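Local coordinates for tail fiber protein (Acinetobacter phage AM24, PDB 5W5P) that serves as a trimeric tailspike that probably recognises, and may degrade, the capsular polysaccharide of its host, Acinetobacter baumannii, at residues Leu153-Ile158 against Tyr198-Leu202; Gly223-Tyr227 against Arg244-Arg249; Ile239-Ala245 against Cys270-Ser276; Ser303-Ile309 against Leu325-Ala330. One frame throughout, in Å; residues are numbered along the deposited sequence.

Contact 1. Residues Leu153-Ile158 against Tyr198-Leu202; sequences LPTNSI and YTAAL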
loop_
_atom_site.group_PDB
_atom_site.type_symbol
_atom_site.label_atom_id
_atom_site.label_comp_id
_atom_site.label_asym_id
_atom_site.label_seq_id
_atom_site.Cartn_x
_atom_site.Cartn_y
_atom_site.Cartn_z
ATOM N N LEU A 153 -24.278 20.492 6.033
ATOM C CA LEU A 153 -23.075 21.236 5.695
ATOM C C LEU A 153 -23.309 22.094 4.453
ATOM O O LEU A 153 -24.061 21.702 3.553
ATOM C CB LEU A 153 -21.911 20.279 5.449
ATOM C CG LEU A 153 -21.340 19.590 6.688
ATOM C CD1 LEU A 153 -20.271 18.605 6.293
ATOM C CD2 LEU A 153 -20.786 20.612 7.660
ATOM N N PRO A 154 -22.681 23.271 4.390
ATOM C CA PRO A 154 -22.899 24.172 3.251
ATOM C C PRO A 154 -22.459 23.550 1.931
ATOM O O PRO A 154 -21.636 22.633 1.881
ATOM C CB PRO A 154 -22.042 25.395 3.596
ATOM C CG PRO A 154 -21.019 24.883 4.562
ATOM C CD PRO A 154 -21.724 23.827 5.360
ATOM N N THR A 155 -23.012 24.088 0.846
ATOM C CA THR A 155 -22.812 23.505 -0.475
ATOM C C THR A 155 -21.435 23.862 -1.025
ATOM O O THR A 155 -21.078 25.038 -1.137
ATOM C CB THR A 155 -23.908 23.970 -1.429
ATOM O OG1 THR A 155 -25.178 23.568 -0.908
ATOM C CG2 THR A 155 -23.715 23.337 -2.803
ATOM N N ASN A 156 -20.669 22.838 -1.378
ATOM C CA ASN A 156 -19.340 23.011 -1.949
ATOM C C ASN A 156 -19.133 21.881 -2.942
ATOM O O ASN A 156 -19.120 20.708 -2.555
ATOM C CB ASN A 156 -18.265 22.997 -0.857
ATOM C CG ASN A 156 -16.880 23.305 -1.382
ATOM O OD1 ASN A 156 -16.587 24.432 -1.772
ATOM N ND2 ASN A 156 -16.003 22.319 -1.333
ATOM N N SER A 157 -19.003 22.229 -4.217
ATOM C CA SER A 157 -18.863 21.233 -5.265
ATOM C C SER A 157 -17.502 20.548 -5.163
ATOM O O SER A 157 -16.655 20.903 -4.337
ATOM C CB SER A 157 -19.041 21.881 -6.633
ATOM O OG SER A 157 -17.874 22.591 -6.993
ATOM N N ILE A 158 -17.290 19.548 -6.026
ATOM C CA ILE A 158 -16.007 18.853 -6.058
ATOM C C ILE A 158 -14.865 19.797 -6.417
ATOM O O ILE A 158 -13.713 19.529 -6.065
ATOM C CB ILE A 158 -16.046 17.654 -7.039
ATOM C CG1 ILE A 158 -16.652 18.069 -8.386
ATOM C CG2 ILE A 158 -16.792 16.469 -6.431
ATOM C CD1 ILE A 158 -16.906 16.912 -9.326
ATOM N N TYR A 198 -25.380 17.153 -3.314
ATOM C CA TYR A 198 -24.228 16.788 -2.504
ATOM C C TYR A 198 -23.456 18.022 -2.055
ATOM O O TYR A 198 -23.709 19.149 -2.485
ATOM C CB TYR A 198 -23.299 15.853 -3.294
ATOM C CG TYR A 198 -22.435 16.588 -4.300
ATOM C CD1 TYR A 198 -22.934 16.932 -5.551
ATOM C CD2 TYR A 198 -21.125 16.949 -3.993
ATOM C CE1 TYR A 198 -22.157 17.610 -6.468
ATOM C CE2 TYR A 198 -20.340 17.629 -4.906
ATOM C CZ TYR A 198 -20.862 17.958 -6.140
ATOM O OH TYR A 198 -20.082 18.638 -7.045
ATOM N N THR A 199 -22.481 17.785 -1.185
ATOM C CA THR A 199 -21.437 18.763 -0.915
ATOM C C THR A 199 -20.167 17.985 -0.598
ATOM O O THR A 199 -20.233 16.852 -0.115
ATOM C CB THR A 199 -21.835 19.727 0.217
ATOM O OG1 THR A 199 -20.836 20.744 0.360
ATOM C CG2 THR A 199 -22.014 18.990 1.540
ATOM N N ALA A 200 -19.011 18.578 -0.909
ATOM C CA ALA A 200 -17.755 17.836 -0.934
ATOM C C ALA A 200 -16.677 18.541 -0.122
ATOM O O ALA A 200 -16.797 19.718 0.229
ATOM C CB ALA A 200 -17.264 17.619 -2.375
ATOM N N ALA A 201 -15.610 17.780 0.157
ATOM C CA ALA A 201 -14.421 18.192 0.902
ATOM C C ALA A 201 -14.711 18.326 2.393
ATOM O O ALA A 201 -14.994 19.425 2.883
ATOM C CB ALA A 201 -13.839 19.498 0.354
ATOM N N LEU A 202 -14.606 17.216 3.124
ATOM C CA LEU A 202 -14.937 17.175 4.541
ATOM C C LEU A 202 -13.920 16.324 5.285
ATOM O O LEU A 202 -13.661 15.183 4.895
ATOM C CB LEU A 202 -16.348 16.609 4.750
ATOM C CG LEU A 202 -16.746 16.199 6.171
ATOM C CD1 LEU A 202 -16.728 17.410 7.088
ATOM C CD2 LEU A 202 -18.112 15.538 6.169
#

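Contact 2. Residues Gly223-Tyr227 against Arg244-Arg249; sequences GDRLY and RATQPR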
loop_
_atom_site.group_PDB
_atom_site.type_symbol
_atom_site.label_atom_id
_atom_site.label_comp_id
_atom_site.label_asym_id
_atom_site.label_seq_id
_atom_site.Cartn_x
_atom_site.Cartn_y
_atom_site.Cartn_z
ATOM N N GLY A 223 -23.826 9.163 3.315
ATOM C CA GLY A 223 -23.040 9.027 2.102
ATOM C C GLY A 223 -23.788 9.341 0.823
ATOM O O GLY A 223 -23.152 9.418 -0.235
ATOM N N ASP A 224 -25.114 9.503 0.889
ATOM C CA ASP A 224 -25.863 9.956 -0.278
ATOM C C ASP A 224 -25.513 11.388 -0.643
ATOM O O ASP A 224 -25.634 11.773 -1.813
ATOM C CB ASP A 224 -27.369 9.866 -0.023
ATOM C CG ASP A 224 -27.896 8.450 -0.056
ATOM O OD1 ASP A 224 -27.642 7.725 -1.046
ATOM O OD2 ASP A 224 -28.580 8.064 0.914
ATOM N N ARG A 225 -25.102 12.198 0.343
ATOM C CA ARG A 225 -24.965 13.641 0.175
ATOM C C ARG A 225 -23.585 14.185 0.503
ATOM O O ARG A 225 -23.330 15.362 0.227
ATOM C CB ARG A 225 -25.995 14.385 1.043
ATOM C CG ARG A 225 -27.401 13.851 0.935
ATOM C CD ARG A 225 -27.876 13.770 -0.511
ATOM N NE ARG A 225 -29.271 13.352 -0.612
ATOM C CZ ARG A 225 -29.929 13.222 -1.759
ATOM N NH1 ARG A 225 -29.313 13.470 -2.908
ATOM N NH2 ARG A 225 -31.196 12.827 -1.760
ATOM N N LEU A 226 -22.692 13.374 1.067
ATOM C CA LEU A 226 -21.357 13.808 1.465
ATOM C C LEU A 226 -20.333 13.030 0.652
ATOM O O LEU A 226 -20.169 11.820 0.848
ATOM C CB LEU A 226 -21.147 13.605 2.966
ATOM C CG LEU A 226 -22.047 14.478 3.850
ATOM C CD1 LEU A 226 -21.687 14.366 5.329
ATOM C CD2 LEU A 226 -21.983 15.921 3.392
ATOM N N TYR A 227 -19.657 13.721 -0.265
ATOM C CA TYR A 227 -18.602 13.149 -1.089
ATOM C C TYR A 227 -17.258 13.734 -0.681
ATOM O O TYR A 227 -17.185 14.764 -0.005
ATOM C CB TYR A 227 -18.841 13.422 -2.579
ATOM C CG TYR A 227 -20.160 12.924 -3.134
ATOM C CD1 TYR A 227 -20.882 11.930 -2.485
ATOM C CD2 TYR A 227 -20.672 13.441 -4.325
ATOM C CE1 TYR A 227 -22.085 11.475 -2.993
ATOM C CE2 TYR A 227 -21.878 12.987 -4.845
ATOM C CZ TYR A 227 -22.578 12.007 -4.173
ATOM O OH TYR A 227 -23.772 11.545 -4.672
ATOM N N ARG A 244 -23.748 5.612 5.464
ATOM C CA ARG A 244 -24.895 4.931 4.891
ATOM C C ARG A 244 -25.384 5.745 3.704
ATOM O O ARG A 244 -25.304 6.977 3.713
ATOM C CB ARG A 244 -26.017 4.749 5.926
ATOM C CG ARG A 244 -27.290 4.141 5.364
ATOM C CD ARG A 244 -28.262 3.736 6.461
ATOM N NE ARG A 244 -27.734 2.644 7.270
ATOM C CZ ARG A 244 -28.221 2.272 8.453
ATOM N NH1 ARG A 244 -29.273 2.893 8.973
ATOM N NH2 ARG A 244 -27.659 1.271 9.114
ATOM N N ALA A 245 -25.857 5.050 2.671
ATOM C CA ALA A 245 -26.418 5.706 1.497
ATOM C C ALA A 245 -27.456 4.777 0.885
ATOM O O ALA A 245 -27.111 3.675 0.447
ATOM C CB ALA A 245 -25.322 6.050 0.485
ATOM N N THR A 246 -28.724 5.209 0.870
ATOM C CA THR A 246 -29.815 4.394 0.343
ATOM C C THR A 246 -30.679 5.125 -0.681
ATOM O O THR A 246 -31.756 4.627 -1.022
ATOM C CB THR A 246 -30.724 3.882 1.474
ATOM O OG1 THR A 246 -31.574 4.944 1.925
ATOM C CG2 THR A 246 -29.912 3.343 2.644
ATOM N N GLN A 247 -30.252 6.287 -1.180
ATOM C CA GLN A 247 -31.116 7.077 -2.047
ATOM C C GLN A 247 -30.678 6.944 -3.498
ATOM O O GLN A 247 -29.584 7.415 -3.851
ATOM C CB GLN A 247 -31.112 8.546 -1.623
ATOM C CG GLN A 247 -31.897 8.831 -0.351
ATOM C CD GLN A 247 -33.358 8.428 -0.458
ATOM O OE1 GLN A 247 -33.977 8.555 -1.519
ATOM N NE2 GLN A 247 -33.922 7.949 0.648
ATOM N N PRO A 248 -31.481 6.331 -4.368
ATOM C CA PRO A 248 -31.120 6.277 -5.790
ATOM C C PRO A 248 -31.067 7.670 -6.397
ATOM O O PRO A 248 -31.922 8.519 -6.133
ATOM C CB PRO A 248 -32.243 5.437 -6.415
ATOM C CG PRO A 248 -32.915 4.749 -5.261
ATOM C CD PRO A 248 -32.768 5.672 -4.098
ATOM N N ARG A 249 -30.047 7.902 -7.217
ATOM C CA ARG A 249 -29.877 9.190 -7.871
ATOM C C ARG A 249 -28.920 9.026 -9.041
ATOM O O ARG A 249 -28.152 8.063 -9.108
ATOM C CB ARG A 249 -29.357 10.246 -6.897
ATOM C CG ARG A 249 -27.950 9.986 -6.417
ATOM C CD ARG A 249 -27.706 10.633 -5.074
ATOM N NE ARG A 249 -26.352 10.376 -4.600
ATOM C CZ ARG A 249 -26.005 9.333 -3.858
ATOM N NH1 ARG A 249 -26.919 8.443 -3.487
ATOM N NH2 ARG A 249 -24.741 9.186 -3.479
#

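Contact 3. Residues Ile239-Ala245 against Cys270-Ser276; sequences ISALVRA and CNRIIDS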
loop_
_atom_site.group_PDB
_atom_site.type_symbol
_atom_site.label_atom_id
_atom_site.label_comp_id
_atom_site.label_asym_id
_atom_site.label_seq_id
_atom_site.Cartn_x
_atom_site.Cartn_y
_atom_site.Cartn_z
ATOM N N ILE A 239 -21.918 2.096 16.833
ATOM C CA ILE A 239 -22.494 2.895 15.759
ATOM C C ILE A 239 -23.016 1.954 14.683
ATOM O O ILE A 239 -22.295 1.062 14.221
ATOM C CB ILE A 239 -21.460 3.883 15.190
ATOM C CG1 ILE A 239 -21.069 4.896 16.270
ATOM C CG2 ILE A 239 -21.976 4.550 13.908
ATOM C CD1 ILE A 239 -22.050 6.044 16.425
ATOM N N SER A 240 -24.275 2.144 14.283
ATOM C CA SER A 240 -24.896 1.222 13.335
ATOM C C SER A 240 -24.197 1.265 11.981
ATOM O O SER A 240 -24.068 0.236 11.306
ATOM C CB SER A 240 -26.381 1.549 13.186
ATOM O OG SER A 240 -26.986 1.754 14.453
ATOM N N ALA A 241 -23.748 2.449 11.568
ATOM C CA ALA A 241 -23.022 2.605 10.316
ATOM C C ALA A 241 -22.270 3.923 10.358
ATOM O O ALA A 241 -22.853 4.955 10.696
ATOM C CB ALA A 241 -23.970 2.573 9.110
ATOM N N LEU A 242 -20.981 3.890 10.019
ATOM C CA LEU A 242 -20.241 5.137 9.866
ATOM C C LEU A 242 -20.760 5.918 8.666
ATOM O O LEU A 242 -20.988 7.132 8.750
ATOM C CB LEU A 242 -18.744 4.855 9.722
ATOM C CG LEU A 242 -17.906 4.770 10.999
ATOM C CD1 LEU A 242 -18.288 3.556 11.849
ATOM C CD2 LEU A 242 -16.417 4.747 10.660
ATOM N N VAL A 243 -20.956 5.232 7.540
ATOM C CA VAL A 243 -21.487 5.825 6.317
ATOM C C VAL A 243 -22.645 4.967 5.828
ATOM O O VAL A 243 -22.534 3.738 5.779
ATOM C CB VAL A 243 -20.416 5.948 5.214
ATOM C CG1 VAL A 243 -20.973 6.721 4.020
ATOM C CG2 VAL A 243 -19.168 6.619 5.753
ATOM N N ARG A 244 -23.748 5.612 5.464
ATOM C CA ARG A 244 -24.895 4.931 4.891
ATOM C C ARG A 244 -25.384 5.745 3.704
ATOM O O ARG A 244 -25.304 6.977 3.713
ATOM C CB ARG A 244 -26.017 4.749 5.926
ATOM C CG ARG A 244 -27.290 4.141 5.364
ATOM C CD ARG A 244 -28.262 3.736 6.461
ATOM N NE ARG A 244 -27.734 2.644 7.270
ATOM C CZ ARG A 244 -28.221 2.272 8.453
ATOM N NH1 ARG A 244 -29.273 2.893 8.973
ATOM N NH2 ARG A 244 -27.659 1.271 9.114
ATOM N N ALA A 245 -25.857 5.050 2.671
ATOM C CA ALA A 245 -26.418 5.706 1.497
ATOM C C ALA A 245 -27.456 4.777 0.885
ATOM O O ALA A 245 -27.111 3.675 0.447
ATOM C CB ALA A 245 -25.322 6.050 0.485
ATOM N N CYS A 270 -19.377 -1.766 16.163
ATOM C CA CYS A 270 -20.170 -1.136 15.118
ATOM C C CYS A 270 -20.839 -2.202 14.259
ATOM O O CYS A 270 -20.258 -3.260 14.000
ATOM C CB CYS A 270 -19.296 -0.226 14.250
ATOM S SG CYS A 270 -18.402 1.060 15.170
ATOM N N ASN A 271 -22.074 -1.927 13.830
ATOM C CA ASN A 271 -22.808 -2.898 13.023
ATOM C C ASN A 271 -22.274 -2.951 11.598
ATOM O O ASN A 271 -22.193 -4.029 11.001
ATOM C CB ASN A 271 -24.301 -2.566 13.010
ATOM C CG ASN A 271 -24.969 -2.819 14.343
ATOM O OD1 ASN A 271 -24.593 -3.735 15.078
ATOM N ND2 ASN A 271 -25.967 -2.004 14.668
ATOM N N ARG A 272 -21.938 -1.792 11.031
ATOM C CA ARG A 272 -21.358 -1.700 9.699
ATOM C C ARG A 272 -20.385 -0.534 9.672
ATOM O O ARG A 272 -20.554 0.450 10.397
ATOM C CB ARG A 272 -22.415 -1.490 8.602
ATOM C CG ARG A 272 -23.481 -2.563 8.513
ATOM C CD ARG A 272 -23.021 -3.744 7.686
ATOM N NE ARG A 272 -24.131 -4.656 7.405
ATOM C CZ ARG A 272 -24.442 -5.705 8.160
ATOM N NH1 ARG A 272 -25.470 -6.474 7.831
ATOM N NH2 ARG A 272 -23.721 -5.985 9.240
ATOM N N ILE A 273 -19.358 -0.656 8.835
ATOM C CA ILE A 273 -18.524 0.498 8.524
ATOM C C ILE A 273 -19.172 1.327 7.425
ATOM O O ILE A 273 -19.397 2.533 7.582
ATOM C CB ILE A 273 -17.105 0.049 8.131
ATOM C CG1 ILE A 273 -16.463 -0.766 9.254
ATOM C CG2 ILE A 273 -16.246 1.251 7.802
ATOM C CD1 ILE A 273 -15.085 -1.310 8.898
ATOM N N ILE A 274 -19.494 0.687 6.303
ATOM C CA ILE A 274 -20.219 1.307 5.202
ATOM C C ILE A 274 -21.437 0.444 4.906
ATOM O O ILE A 274 -21.325 -0.782 4.801
ATOM C CB ILE A 274 -19.341 1.459 3.945
ATOM C CG1 ILE A 274 -18.152 2.378 4.233
ATOM C CG2 ILE A 274 -20.163 1.987 2.778
ATOM C CD1 ILE A 274 -17.294 2.657 3.013
ATOM N N ASP A 275 -22.598 1.080 4.783
ATOM C CA ASP A 275 -23.861 0.384 4.547
ATOM C C ASP A 275 -24.511 0.977 3.299
ATOM O O ASP A 275 -25.161 2.024 3.374
ATOM C CB ASP A 275 -24.773 0.503 5.765
ATOM C CG ASP A 275 -26.053 -0.285 5.615
ATOM O OD1 ASP A 275 -27.067 0.099 6.238
ATOM O OD2 ASP A 275 -26.044 -1.292 4.878
ATOM N N SER A 276 -24.337 0.314 2.158
ATOM C CA SER A 276 -24.928 0.782 0.909
ATOM C C SER A 276 -24.965 -0.385 -0.083
ATOM O O SER A 276 -24.834 -1.550 0.307
ATOM C CB SER A 276 -24.151 1.995 0.373
ATOM O OG SER A 276 -24.836 2.583 -0.715
HETATM O O HOH W 1 -27.760 -0.497 16.209
#

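Contact 4. Residues Ser303-Ile309 against Leu325-Ala330; sequences SPAVNVI and LGAVYA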
loop_
_atom_site.group_PDB
_atom_site.type_symbol
_atom_site.label_atom_id
_atom_site.label_comp_id
_atom_site.label_asym_id
_atom_site.label_seq_id
_atom_site.Cartn_x
_atom_site.Cartn_y
_atom_site.Cartn_z
ATOM N N SER A 303 -23.003 -3.612 -12.358
ATOM C CA SER A 303 -21.876 -4.076 -13.167
ATOM C C SER A 303 -20.970 -2.884 -13.447
ATOM O O SER A 303 -21.037 -2.280 -14.526
ATOM C CB SER A 303 -22.351 -4.720 -14.471
ATOM O OG SER A 303 -23.421 -5.612 -14.231
ATOM N N PRO A 304 -20.096 -2.520 -12.495
ATOM C CA PRO A 304 -19.898 -3.214 -11.223
ATOM C C PRO A 304 -20.740 -2.629 -10.098
ATOM O O PRO A 304 -21.526 -1.707 -10.320
ATOM C CB PRO A 304 -18.421 -2.974 -10.947
ATOM C CG PRO A 304 -18.219 -1.566 -11.447
ATOM C CD PRO A 304 -19.168 -1.382 -12.626
ATOM N N ALA A 305 -20.571 -3.177 -8.896
ATOM C CA ALA A 305 -21.083 -2.542 -7.690
ATOM C C ALA A 305 -20.071 -1.585 -7.074
ATOM O O ALA A 305 -20.462 -0.547 -6.524
ATOM C CB ALA A 305 -21.482 -3.602 -6.658
ATOM N N VAL A 306 -18.781 -1.905 -7.167
ATOM C CA VAL A 306 -17.717 -1.124 -6.548
ATOM C C VAL A 306 -16.688 -0.778 -7.616
ATOM O O VAL A 306 -16.071 -1.675 -8.202
ATOM C CB VAL A 306 -17.047 -1.883 -5.390
ATOM C CG1 VAL A 306 -16.056 -0.982 -4.674
ATOM C CG2 VAL A 306 -18.095 -2.424 -4.420
ATOM N N ASN A 307 -16.505 0.512 -7.867
ATOM C CA ASN A 307 -15.468 1.011 -8.767
ATOM C C ASN A 307 -14.277 1.410 -7.903
ATOM O O ASN A 307 -14.229 2.525 -7.377
ATOM C CB ASN A 307 -15.976 2.187 -9.595
ATOM C CG ASN A 307 -16.850 1.751 -10.764
ATOM O OD1 ASN A 307 -18.067 1.607 -10.629
ATOM N ND2 ASN A 307 -16.227 1.531 -11.917
ATOM N N VAL A 308 -13.320 0.487 -7.763
ATOM C CA VAL A 308 -12.123 0.631 -6.930
ATOM C C VAL A 308 -12.476 0.635 -5.448
ATOM O O VAL A 308 -13.213 1.502 -4.965
ATOM C CB VAL A 308 -11.312 1.894 -7.284
ATOM C CG1 VAL A 308 -10.023 1.944 -6.468
ATOM C CG2 VAL A 308 -11.005 1.920 -8.756
ATOM N N ILE A 309 -11.942 -0.341 -4.719
ATOM C CA ILE A 309 -11.943 -0.331 -3.261
ATOM C C ILE A 309 -10.571 -0.799 -2.800
ATOM O O ILE A 309 -9.972 -1.693 -3.407
ATOM C CB ILE A 309 -13.071 -1.209 -2.672
ATOM C CG1 ILE A 309 -13.058 -1.157 -1.140
ATOM C CG2 ILE A 309 -12.963 -2.649 -3.152
ATOM C CD1 ILE A 309 -14.267 -1.781 -0.497
ATOM N N LEU A 325 -19.191 -7.559 -0.621
ATOM C CA LEU A 325 -19.193 -6.688 -1.784
ATOM C C LEU A 325 -19.884 -7.356 -2.966
ATOM O O LEU A 325 -19.954 -8.590 -3.065
ATOM C CB LEU A 325 -17.757 -6.314 -2.181
ATOM C CG LEU A 325 -16.907 -5.745 -1.048
ATOM C CD1 LEU A 325 -15.470 -5.466 -1.518
ATOM C CD2 LEU A 325 -17.536 -4.478 -0.481
ATOM N N GLY A 326 -20.388 -6.513 -3.868
ATOM C CA GLY A 326 -20.890 -6.951 -5.156
ATOM C C GLY A 326 -19.759 -7.138 -6.144
ATOM O O GLY A 326 -18.630 -7.487 -5.778
ATOM N N ALA A 327 -20.064 -6.916 -7.420
ATOM C CA ALA A 327 -19.025 -6.899 -8.438
ATOM C C ALA A 327 -18.025 -5.791 -8.136
ATOM O O ALA A 327 -18.406 -4.634 -7.925
ATOM C CB ALA A 327 -19.644 -6.700 -9.823
ATOM N N VAL A 328 -16.741 -6.144 -8.122
ATOM C CA VAL A 328 -15.663 -5.221 -7.777
ATOM C C VAL A 328 -14.690 -5.156 -8.944
ATOM O O VAL A 328 -14.150 -6.187 -9.363
ATOM C CB VAL A 328 -14.930 -5.651 -6.495
ATOM C CG1 VAL A 328 -13.748 -4.707 -6.199
ATOM C CG2 VAL A 328 -15.891 -5.716 -5.311
ATOM N N TYR A 329 -14.458 -3.950 -9.462
ATOM C CA TYR A 329 -13.391 -3.695 -10.423
ATOM C C TYR A 329 -12.272 -2.942 -9.714
ATOM O O TYR A 329 -12.538 -1.993 -8.967
ATOM C CB TYR A 329 -13.885 -2.877 -11.620
ATOM C CG TYR A 329 -14.971 -3.522 -12.450
ATOM C CD1 TYR A 329 -15.326 -4.850 -12.265
ATOM C CD2 TYR A 329 -15.644 -2.796 -13.419
ATOM C CE1 TYR A 329 -16.323 -5.438 -13.022
ATOM C CE2 TYR A 329 -16.644 -3.375 -14.185
ATOM C CZ TYR A 329 -16.979 -4.698 -13.980
ATOM O OH TYR A 329 -17.976 -5.278 -14.732
ATOM N N ALA A 330 -11.028 -3.372 -9.941
ATOM C CA ALA A 330 -9.844 -2.743 -9.356
ATOM C C ALA A 330 -9.938 -2.698 -7.827
ATOM O O ALA A 330 -9.953 -1.635 -7.203
ATOM C CB ALA A 330 -9.625 -1.343 -9.940
#

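Contact 1. Residues Leu153-Ile158 against Tyr198-Leu202
A loop can be fixed to a parallel beta-helix by borrowing the polar groups of a neighbouring strand, and 153-158 does this against 198-202. L153, still at the end of its own strand, begins with plain packing: its CD1 lies 3.8 Å from L202 CD2. The carbonyl of P154 then receives the hydroxyl of T199 (T199 OG1 to P154 O, 2.6 Å). That same OG1 takes a weak hydrogen bond from N156 N at 2.7 Å, so one buried threonine serves two loop peptides as donor and acceptor. N156 is bound through both backbone and side chain: its O accepts A200 N at 2.7 Å, and its ND2 reaches A200 O at 3.1 Å, while OD1 is held by M162 within the loop. Past S157, I158 N donates to Y198 OH at 3.1 Å, near the plane of the ring, and I158 CG2 packs 4.2 Å from A200 CB. The two segments run nearly at right angles, 96° apart. L153 and P154 also rest on V129 of helix 122-132, T199 makes backbone hydrogen bonds to R225 and Y227, the latter on the neighbouring strand 226-227, and I158 O accepts a hydrogen bond from R235 of the second subunit.

Contact 2. Residues Gly223-Tyr227 against Arg244-Arg249
Where a beta-helix strand gives way to a loop, a single buried carboxylate can organise the exit; here D224 does so for 244-249. R244 supplies a backbone bond, its O accepting G223 N at 2.7 Å, while its CA-to-CB bond points away and its NE forms a salt bridge with D275. A245 follows with its methyl facing the other segment: A245 CB lies 3.6 Å from G223 C and 3.2 Å from D224 OD1. The next two amides converge on the aspartate, T246 N donating to D224 OD2 at 2.9 Å and Q247 N to D224 OD1 at 3.0 Å. Q247 CB also packs 3.6 Å from D224 CG, before its side chain leads off. Skipping P248, the chain brings R249 back over the contact. R249 NH1 forms a salt bridge to D224 OD1 at 2.6 Å and is further tied to Q247 O of its own segment at 2.9 Å. On another side of the same guanidinium, R249 NE and R249 NH2 both donate to Y227 OH, each at 2.8 Å, and Y256 adds a cation-pi contact. D224 and R249 are both buried. Their opposite charges therefore compensate each other away from solvent, and the carboxylate binds two consecutive amides as well as the arginine, consistent with a defined loop path.

Contact 3. Residues Ile239-Ala245 against Cys270-Ser276
Successive turns of a parallel beta-helix, the usual body of phage tailspikes, stack residue on residue, and this pair is an example. From I239 over C270 to A245 over S276 each residue meets the one 31 positions later, with CA atoms 4.6 to 5.2 Å apart, though the pairing is looser before the corner. Both strands bend at the same level, at L242-V243 and at I273, so one corner sits in the crook of the other. The bend is held by V243 N to I273 O at 3.1 Å and D275 N to V243 O at 2.8 Å. On the face that carries V243 and I274, apolar side chains stack: V243 CB rests 4.3 Å from I274 CG1, with V257 and strand 260-263 lining the same side. C270 SG rests against both L242 CD1 and I239 CB, 4.2 Å from each. The face of A241, R272, R244 and D275 is shaped differently. Small A241 makes a hollow, into which the base of D275 settles, D275 CB standing 4.0 Å from A241 CB. R244 arches above, its NE in a salt bridge to D275 OD1 at 2.8 Å, the hydrogen-bond angle poor, while N178 and Q217 hold its NH1. A water bridges S240 OG, which also bonds S218, to N271 ND2, the latter weakly. The stack closes with S276 OG donating to A245 O at 2.8 Å.

Contact 4. Residues Ser303-Ile309 against Leu325-Ala330
This is a parallel beta contact at a corner of the beta-helix, joining the beginning of strand 306-310 to the end of strand 321-328, and the backbone supplies its frame. Two consecutive amides share one carbonyl, A305 N at 2.8 Å and V306 N at 2.9 Å from A327 O. The pairing then proceeds by Y329 N to V306 O at 3.1 Å and V308 N to Y329 O at 2.9 Å. V308 and A330, both with positive phi, take the chains around the corner together, V308 CG2 packing 3.7 Å from A330 CB. At the start, a cis peptide precedes P304, whose ring lies flat on Y329: P304 CB stands 3.5 Å above the centroid of the Y329 ring, a CH-pi contact almost along the normal. A305 CB is 3.7 Å from G326 CA, close enough that a side chain at G326 would collide with it. V306, V328, I309 and L325 form the apolar side, with I309 CG2 3.8 Å from V328 CG1. That cluster is continued by V296 and L298 of strand 294-298 and by V282 of strand 279-285, whereas Y329 stacks on W412 of the second subunit, placing the corner at the trimer interface.

Overall arrangement
Followed from the N terminus, contact 1 comes first, bringing 198-202 back to the loop at 153-158 across 39 residues. It is complete before contact 2 opens at G223. Contact 2 is still open when contact 3 begins at I239, so these two cross, sharing R244 and A245. Contact 4, closing the shortest loop of 15 residues, follows in series further along the helix. Contacts 1 and 2 touch directly through the probable hydrogen bonds T199 N to R225 O at 2.9 Å and T199 O to Y227 N at 3.2 Å. Contacts 1 and 4 both reach the second subunit, so a loop anchor and a corner of the beta-helix lie at the subunit interface.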